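Local coordinates for protein WlaRA, TDP-fucose-3,4-ketoisomerase (Campylobacter jejuni subsp. jejuni 81116, PDB 5TPV) that is a cupin-family enzyme that holds thymidine-5'-diphosphate in a pocket completed by a second subunit, at residues 112-116 with 117-121. Residues are numbered along the deposited sequence; the frame is centred on the assembly and turned at random.
Sequences TYYDE and KEYIY. With TYD (thymidine-5'-diphosphate), chain E.
Lys117 lies inside the turn that Asp115 opens, giving its backbone N-H to the aspartate carboxylate, with N 3.0 Å from OD1 and well above the carboxylate plane. Aspartate suits this Asx turn because its short side chain, CG anti to the backbone N (chi1 -176°), reaches forward to the N-H two residues on. The long stem of Lys117, suited to the surface, runs alongside Glu116, whose OE2 makes a long salt bridge with NZ at 3.9 Å. Glu118 closes the turn, its N 2.9 Å from Asp115 O. Its buried carboxylate can serve several partners: OE2 bonds Ser54 OG, Asn51 ND2 and a water that also accepts from Asp115 N, while OE1 bonds Asn53 N. Tyr119 N adds a weak bond to Glu116 O. Tyrosine offers both a flat ring and a terminal hydroxyl: Tyr114 CE2 lies against CE1 and OH of Tyr119, that OH near the Tyr114 ring plane, and Tyr119 OH donates to TYD O2A at 2.8 Å. Tyr114 lays a face against the thymine, CD2 3.3 Å from TYD C4. Tyr121 OH comes within 3.0 Å of TYD O1A, and a water joins it to Tyr114 OH. The 3-10 turn thus brings Tyr114 before it together with Tyr119 and Tyr121 after it, in the nucleotide pocket of this cupin fold.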
loop_
_atom_site.group_PDB
_atom_site.type_symbol
_atom_site.label_atom_id
_atom_site.label_comp_id
_atom_site.label_asym_id
_atom_site.label_seq_id
_atom_site.Cartn_x
_atom_site.Cartn_y
_atom_site.Cartn_z
ATOM N N THR B 112 5.696 -11.413 -0.182
ATOM C CA THR B 112 5.103 -12.727 -0.451
ATOM C C THR B 112 3.623 -12.698 -0.549
ATOM O O THR B 112 3.004 -11.824 0.041
ATOM C CB THR B 112 5.401 -13.709 0.725
ATOM O OG1 THR B 112 4.866 -13.173 1.936
ATOM C CG2 THR B 112 6.894 -13.871 0.984
ATOM N N TYR B 113 3.042 -13.737 -1.156
ATOM C CA TYR B 113 1.645 -14.011 -0.973
ATOM C C TYR B 113 1.336 -14.475 0.454
ATOM O O TYR B 113 2.192 -15.046 1.088
ATOM C CB TYR B 113 1.168 -15.069 -1.970
ATOM C CG TYR B 113 1.320 -14.669 -3.443
ATOM C CD1 TYR B 113 0.800 -13.472 -3.937
ATOM C CD2 TYR B 113 1.911 -15.542 -4.348
ATOM C CE1 TYR B 113 0.902 -13.127 -5.258
ATOM C CE2 TYR B 113 2.009 -15.222 -5.673
ATOM C CZ TYR B 113 1.524 -14.004 -6.110
ATOM O OH TYR B 113 1.646 -13.704 -7.429
ATOM N N TYR B 114 0.102 -14.294 0.924
ATOM C CA TYR B 114 -0.248 -14.730 2.260
ATOM C C TYR B 114 -0.056 -16.246 2.380
ATOM O O TYR B 114 -0.439 -16.969 1.485
ATOM C CB TYR B 114 -1.701 -14.411 2.527
ATOM C CG TYR B 114 -2.184 -15.053 3.775
ATOM C CD1 TYR B 114 -3.096 -16.121 3.728
ATOM C CD2 TYR B 114 -1.716 -14.621 5.007
ATOM C CE1 TYR B 114 -3.491 -16.768 4.881
ATOM C CE2 TYR B 114 -2.119 -15.242 6.170
ATOM C CZ TYR B 114 -3.005 -16.318 6.090
ATOM O OH TYR B 114 -3.424 -16.902 7.251
ATOM N N ASP B 115 0.520 -16.721 3.478
ATOM C CA ASP B 115 0.764 -18.152 3.640
ATOM C C ASP B 115 0.774 -18.504 5.118
ATOM O O ASP B 115 1.728 -18.176 5.869
ATOM C CB ASP B 115 2.092 -18.451 3.017
ATOM C CG ASP B 115 2.447 -19.941 3.019
ATOM O OD1 ASP B 115 1.685 -20.839 3.469
ATOM O OD2 ASP B 115 3.562 -20.150 2.538
ATOM N N GLU B 116 -0.324 -19.116 5.540
ATOM C CA GLU B 116 -0.439 -19.588 6.903
ATOM C C GLU B 116 0.739 -20.470 7.363
ATOM O O GLU B 116 1.102 -20.413 8.536
ATOM C CB GLU B 116 -1.753 -20.305 7.076
ATOM C CG GLU B 116 -1.773 -21.638 6.364
ATOM C CD GLU B 116 -3.157 -22.283 6.293
ATOM O OE1 GLU B 116 -3.944 -22.102 7.254
ATOM O OE2 GLU B 116 -3.446 -22.994 5.295
ATOM N N LYS B 117 1.384 -21.194 6.436
ATOM C CA LYS B 117 2.422 -22.136 6.809
ATOM C C LYS B 117 3.713 -21.389 7.043
ATOM O O LYS B 117 4.728 -22.040 7.356
ATOM C CB LYS B 117 2.616 -23.165 5.689
ATOM C CG LYS B 117 1.389 -23.939 5.208
ATOM C CD LYS B 117 0.508 -24.507 6.307
ATOM C CE LYS B 117 -0.865 -24.987 5.808
ATOM N NZ LYS B 117 -0.760 -25.726 4.528
ATOM N N GLU B 118 3.721 -20.052 6.930
ATOM C CA GLU B 118 4.962 -19.361 7.194
ATOM C C GLU B 118 5.049 -18.724 8.540
ATOM O O GLU B 118 6.100 -18.125 8.912
ATOM C CB GLU B 118 5.412 -18.399 6.086
ATOM C CG GLU B 118 4.566 -17.134 5.973
ATOM C CD GLU B 118 5.364 -15.843 5.841
ATOM O OE1 GLU B 118 6.623 -15.871 5.651
ATOM O OE2 GLU B 118 4.668 -14.791 5.906
ATOM N N TYR B 119 3.965 -18.878 9.268
ATOM C CA TYR B 119 3.834 -18.215 10.561
ATOM C C TYR B 119 4.370 -19.075 11.692
ATOM O O TYR B 119 4.077 -20.281 11.802
ATOM C CB TYR B 119 2.343 -18.006 10.890
ATOM C CG TYR B 119 1.666 -16.821 10.259
ATOM C CD1 TYR B 119 1.351 -16.794 8.899
ATOM C CD2 TYR B 119 1.340 -15.724 11.013
ATOM C CE1 TYR B 119 0.703 -15.712 8.337
ATOM C CE2 TYR B 119 0.678 -14.635 10.474
ATOM C CZ TYR B 119 0.352 -14.631 9.132
ATOM O OH TYR B 119 -0.340 -13.552 8.639
ATOM N N ILE B 120 5.085 -18.417 12.582
ATOM C CA ILE B 120 5.410 -18.998 13.856
ATOM C C ILE B 120 4.742 -18.179 14.945
ATOM O O ILE B 120 5.114 -17.032 15.171
ATOM C CB ILE B 120 6.921 -19.009 14.045
ATOM C CG1 ILE B 120 7.542 -19.721 12.858
ATOM C CG2 ILE B 120 7.272 -19.695 15.363
ATOM C CD1 ILE B 120 8.999 -19.394 12.752
ATOM N N TYR B 121 3.751 -18.801 15.583
ATOM C CA TYR B 121 2.974 -18.189 16.649
ATOM C C TYR B 121 3.468 -18.540 18.049
ATOM O O TYR B 121 3.020 -17.956 19.041
ATOM C CB TYR B 121 1.532 -18.673 16.546
ATOM C CG TYR B 121 0.764 -18.093 15.377
ATOM C CD1 TYR B 121 0.360 -16.766 15.395
ATOM C CD2 TYR B 121 0.363 -18.877 14.290
ATOM C CE1 TYR B 121 -0.412 -16.222 14.360
ATOM C CE2 TYR B 121 -0.405 -18.342 13.243
ATOM C CZ TYR B 121 -0.792 -17.012 13.269
ATOM O OH TYR B 121 -1.537 -16.430 12.226
HETATM P PA TYD E . -2.141 -12.122 11.452
HETATM O O1A TYD E . -2.234 -13.509 12.042
HETATM O O2A TYD E . -0.897 -11.701 10.709
HETATM O O3A TYD E . -2.412 -11.056 12.629
HETATM P PB TYD E . -1.681 -9.621 12.615
HETATM O O1B TYD E . -2.035 -9.020 13.954
HETATM O O2B TYD E . -0.219 -9.958 12.448
HETATM O O3B TYD E . -2.296 -8.911 11.432
HETATM O "O5'" TYD E . -3.406 -11.902 10.481
HETATM C "C5'" TYD E . -4.713 -11.720 11.023
HETATM C "C4'" TYD E . -5.657 -12.762 10.437
HETATM O "O4'" TYD E . -6.061 -12.363 9.124
HETATM C "C3'" TYD E . -4.978 -14.117 10.321
HETATM O "O3'" TYD E . -5.686 -15.089 11.096
HETATM C "C2'" TYD E . -5.018 -14.494 8.852
HETATM C "C1'" TYD E . -5.720 -13.344 8.142
HETATM N N1 TYD E . -4.821 -12.756 7.148
HETATM C C2 TYD E . -5.019 -13.038 5.777
HETATM O O2 TYD E . -5.960 -13.787 5.434
HETATM N N3 TYD E . -4.218 -12.519 4.836
HETATM C C4 TYD E . -3.204 -11.716 5.171
HETATM O O4 TYD E . -2.460 -11.234 4.290
HETATM C C5 TYD E . -2.975 -11.404 6.603
HETATM C C5M TYD E . -1.843 -10.502 7.021
HETATM C C6 TYD E . -3.824 -11.959 7.548
HETATM O O HOH W 1 -2.349 -17.408 9.421
HETATM O O HOH W 2 2.205 -14.656 4.957
#